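Local coordinates for vacuolar-sorting protein BRO1 (Saccharomyces cerevisiae, PDB 1ZB1), which acts in endosomal cargo sorting, helping concentrate proteins for intralumenal vesicles of multivesicular bodies and recruiting the DOA4 deubiquitinase to endosomes, at residues T125-A130 with E177-L182. Numbering follows the deposited sequence.
Sequences TLFNIA and ENTRFL
The Phe127 ring is met from the other helix in two ways: the Thr179 methyl CG2 lies at its edge, close to the ring plane, while the Leu182 methyl CD2 approaches obliquely. At another part of the edge Asn128 OD1 sits in the ring plane, 3.8 Å from Phe127 CD1, and this oxygen also accepts a hydrogen bond from Lys16 N. The site lies inside the largely helical Bro1 domain, whose family belongs to the TPR clan; it joins helix 118-139 to helix 176-198. The backbones stand apart, with 8.5 Å between the CA atoms of Phe127 and Thr179, and the span is bridged by the Phe127 ring and the methyls of Leu182 and Thr179. A chi1 of -179° sets the Phe127 ring anti to its backbone N and beside its own carbonyl carbon, and its CE2-CZ side comes up to the second helix. The Phe127 and Leu182 side chains cross at about a right angle. Leu182 reaches its position with torsions far from the staggered values (chi1 -102°, chi2 20°). The Thr179 methyl stands a little farther off, 4.4 Å from Phe127 CD2; its hydroxyl OG1 is shared weakly between Ser176 O and Gln175 O and takes no part in the apolar contact. All three touching residues are buried, yet together they bury just 92 Å² between the two segments. Helix 146-165, intervening in sequence, touches both partners, Ala130 packing on Cys158 and Phe159 and Thr179 on Ser163, while Tyr239, from a loop, touches both Phe127 and Asn178. The closest approach between the segments is from Leu182 CD2 to Phe127 CE2, 3.9 Å, and the same methyl lies 4.0 Å from Phe127 CZ.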
loop_
_atom_site.group_PDB
_atom_site.type_symbol
_atom_site.label_atom_id
_atom_site.label_comp_id
_atom_site.label_asym_id
_atom_site.label_seq_id
_atom_site.Cartn_x
_atom_site.Cartn_y
_atom_site.Cartn_z
ATOM N N THR A 125 5.606 -10.777 -10.082
ATOM C CA THR A 125 4.536 -10.153 -10.846
ATOM C C THR A 125 3.499 -9.520 -9.894
ATOM O O THR A 125 3.049 -8.394 -10.113
ATOM C CB THR A 125 3.835 -11.196 -11.752
ATOM O OG1 THR A 125 4.736 -11.615 -12.785
ATOM C CG2 THR A 125 2.581 -10.598 -12.382
ATOM N N LEU A 126 3.124 -10.240 -8.838
ATOM C CA LEU A 126 2.136 -9.716 -7.886
ATOM C C LEU A 126 2.683 -8.511 -7.117
ATOM O O LEU A 126 1.936 -7.601 -6.740
ATOM C CB LEU A 126 1.682 -10.822 -6.921
ATOM C CG LEU A 126 0.713 -10.419 -5.799
ATOM C CD1 LEU A 126 -0.487 -9.656 -6.365
ATOM C CD2 LEU A 126 0.251 -11.679 -5.079
ATOM N N PHE A 127 3.989 -8.498 -6.884
ATOM C CA PHE A 127 4.604 -7.363 -6.202
ATOM C C PHE A 127 4.379 -6.117 -7.077
ATOM O O PHE A 127 4.015 -5.041 -6.586
ATOM C CB PHE A 127 6.107 -7.617 -6.019
ATOM C CG PHE A 127 6.831 -6.511 -5.294
ATOM C CD1 PHE A 127 7.275 -5.384 -5.976
ATOM C CD2 PHE A 127 7.059 -6.599 -3.918
ATOM C CE1 PHE A 127 7.937 -4.351 -5.309
ATOM C CE2 PHE A 127 7.718 -5.574 -3.229
ATOM C CZ PHE A 127 8.161 -4.444 -3.921
ATOM N N ASN A 128 4.596 -6.265 -8.380
ATOM C CA ASN A 128 4.402 -5.141 -9.293
ATOM C C ASN A 128 2.925 -4.753 -9.411
ATOM O O ASN A 128 2.597 -3.576 -9.545
ATOM C CB ASN A 128 5.016 -5.462 -10.668
ATOM C CG ASN A 128 6.536 -5.280 -10.677
ATOM O OD1 ASN A 128 7.103 -4.736 -9.727
ATOM N ND2 ASN A 128 7.195 -5.720 -11.745
ATOM N N ILE A 129 2.034 -5.740 -9.347
ATOM C CA ILE A 129 0.596 -5.473 -9.409
ATOM C C ILE A 129 0.219 -4.565 -8.227
ATOM O O ILE A 129 -0.515 -3.578 -8.378
ATOM C CB ILE A 129 -0.207 -6.795 -9.337
ATOM C CG1 ILE A 129 -0.116 -7.527 -10.682
ATOM C CG2 ILE A 129 -1.662 -6.520 -8.971
ATOM C CD1 ILE A 129 -0.745 -8.915 -10.682
ATOM N N ALA A 130 0.735 -4.899 -7.047
ATOM C CA ALA A 130 0.469 -4.103 -5.844
ATOM C C ALA A 130 0.999 -2.682 -6.030
ATOM O O ALA A 130 0.318 -1.696 -5.712
ATOM C CB ALA A 130 1.131 -4.761 -4.621
ATOM N N GLU A 177 8.533 -9.712 6.076
ATOM C CA GLU A 177 8.436 -8.504 6.893
ATOM C C GLU A 177 8.411 -7.220 6.058
ATOM O O GLU A 177 7.839 -6.207 6.477
ATOM C CB GLU A 177 9.573 -8.448 7.928
ATOM C CG GLU A 177 10.990 -8.423 7.364
ATOM C CD GLU A 177 11.493 -9.791 6.900
ATOM O OE1 GLU A 177 12.674 -9.867 6.488
ATOM O OE2 GLU A 177 10.725 -10.778 6.944
ATOM N N ASN A 178 9.008 -7.259 4.870
ATOM C CA ASN A 178 9.021 -6.072 4.027
ATOM C C ASN A 178 7.709 -5.886 3.269
ATOM O O ASN A 178 7.268 -4.759 3.062
ATOM C CB ASN A 178 10.216 -6.105 3.071
ATOM C CG ASN A 178 11.543 -5.983 3.806
ATOM O OD1 ASN A 178 11.635 -5.292 4.822
ATOM N ND2 ASN A 178 12.578 -6.641 3.289
ATOM N N THR A 179 7.073 -6.979 2.861
ATOM C CA THR A 179 5.795 -6.854 2.172
ATOM C C THR A 179 4.716 -6.495 3.197
ATOM O O THR A 179 3.720 -5.848 2.868
ATOM C CB THR A 179 5.417 -8.149 1.415
ATOM O OG1 THR A 179 5.713 -9.295 2.221
ATOM C CG2 THR A 179 6.188 -8.220 0.089
ATOM N N ARG A 180 4.919 -6.902 4.448
ATOM C CA ARG A 180 3.964 -6.568 5.505
ATOM C C ARG A 180 4.041 -5.047 5.734
ATOM O O ARG A 180 3.019 -4.365 5.906
ATOM C CB ARG A 180 4.327 -7.309 6.798
ATOM C CG ARG A 180 3.422 -7.007 7.984
ATOM C CD ARG A 180 2.412 -8.124 8.196
ATOM N NE ARG A 180 1.160 -7.887 7.488
ATOM C CZ ARG A 180 0.271 -8.831 7.201
ATOM N NH1 ARG A 180 0.493 -10.091 7.553
ATOM N NH2 ARG A 180 -0.850 -8.511 6.572
ATOM N N PHE A 181 5.265 -4.526 5.730
ATOM C CA PHE A 181 5.503 -3.095 5.913
ATOM C C PHE A 181 4.795 -2.340 4.788
ATOM O O PHE A 181 4.075 -1.372 5.031
ATOM C CB PHE A 181 7.019 -2.814 5.890
ATOM C CG PHE A 181 7.384 -1.353 5.822
ATOM C CD1 PHE A 181 7.016 -0.473 6.839
ATOM C CD2 PHE A 181 8.108 -0.857 4.738
ATOM C CE1 PHE A 181 7.362 0.879 6.778
ATOM C CE2 PHE A 181 8.460 0.493 4.665
ATOM C CZ PHE A 181 8.084 1.364 5.689
ATOM N N LEU A 182 4.999 -2.789 3.555
ATOM C CA LEU A 182 4.360 -2.145 2.412
ATOM C C LEU A 182 2.828 -2.189 2.536
ATOM O O LEU A 182 2.137 -1.220 2.195
ATOM C CB LEU A 182 4.826 -2.817 1.115
ATOM C CG LEU A 182 5.898 -2.111 0.268
ATOM C CD1 LEU A 182 6.677 -1.108 1.090
ATOM C CD2 LEU A 182 6.814 -3.149 -0.367
#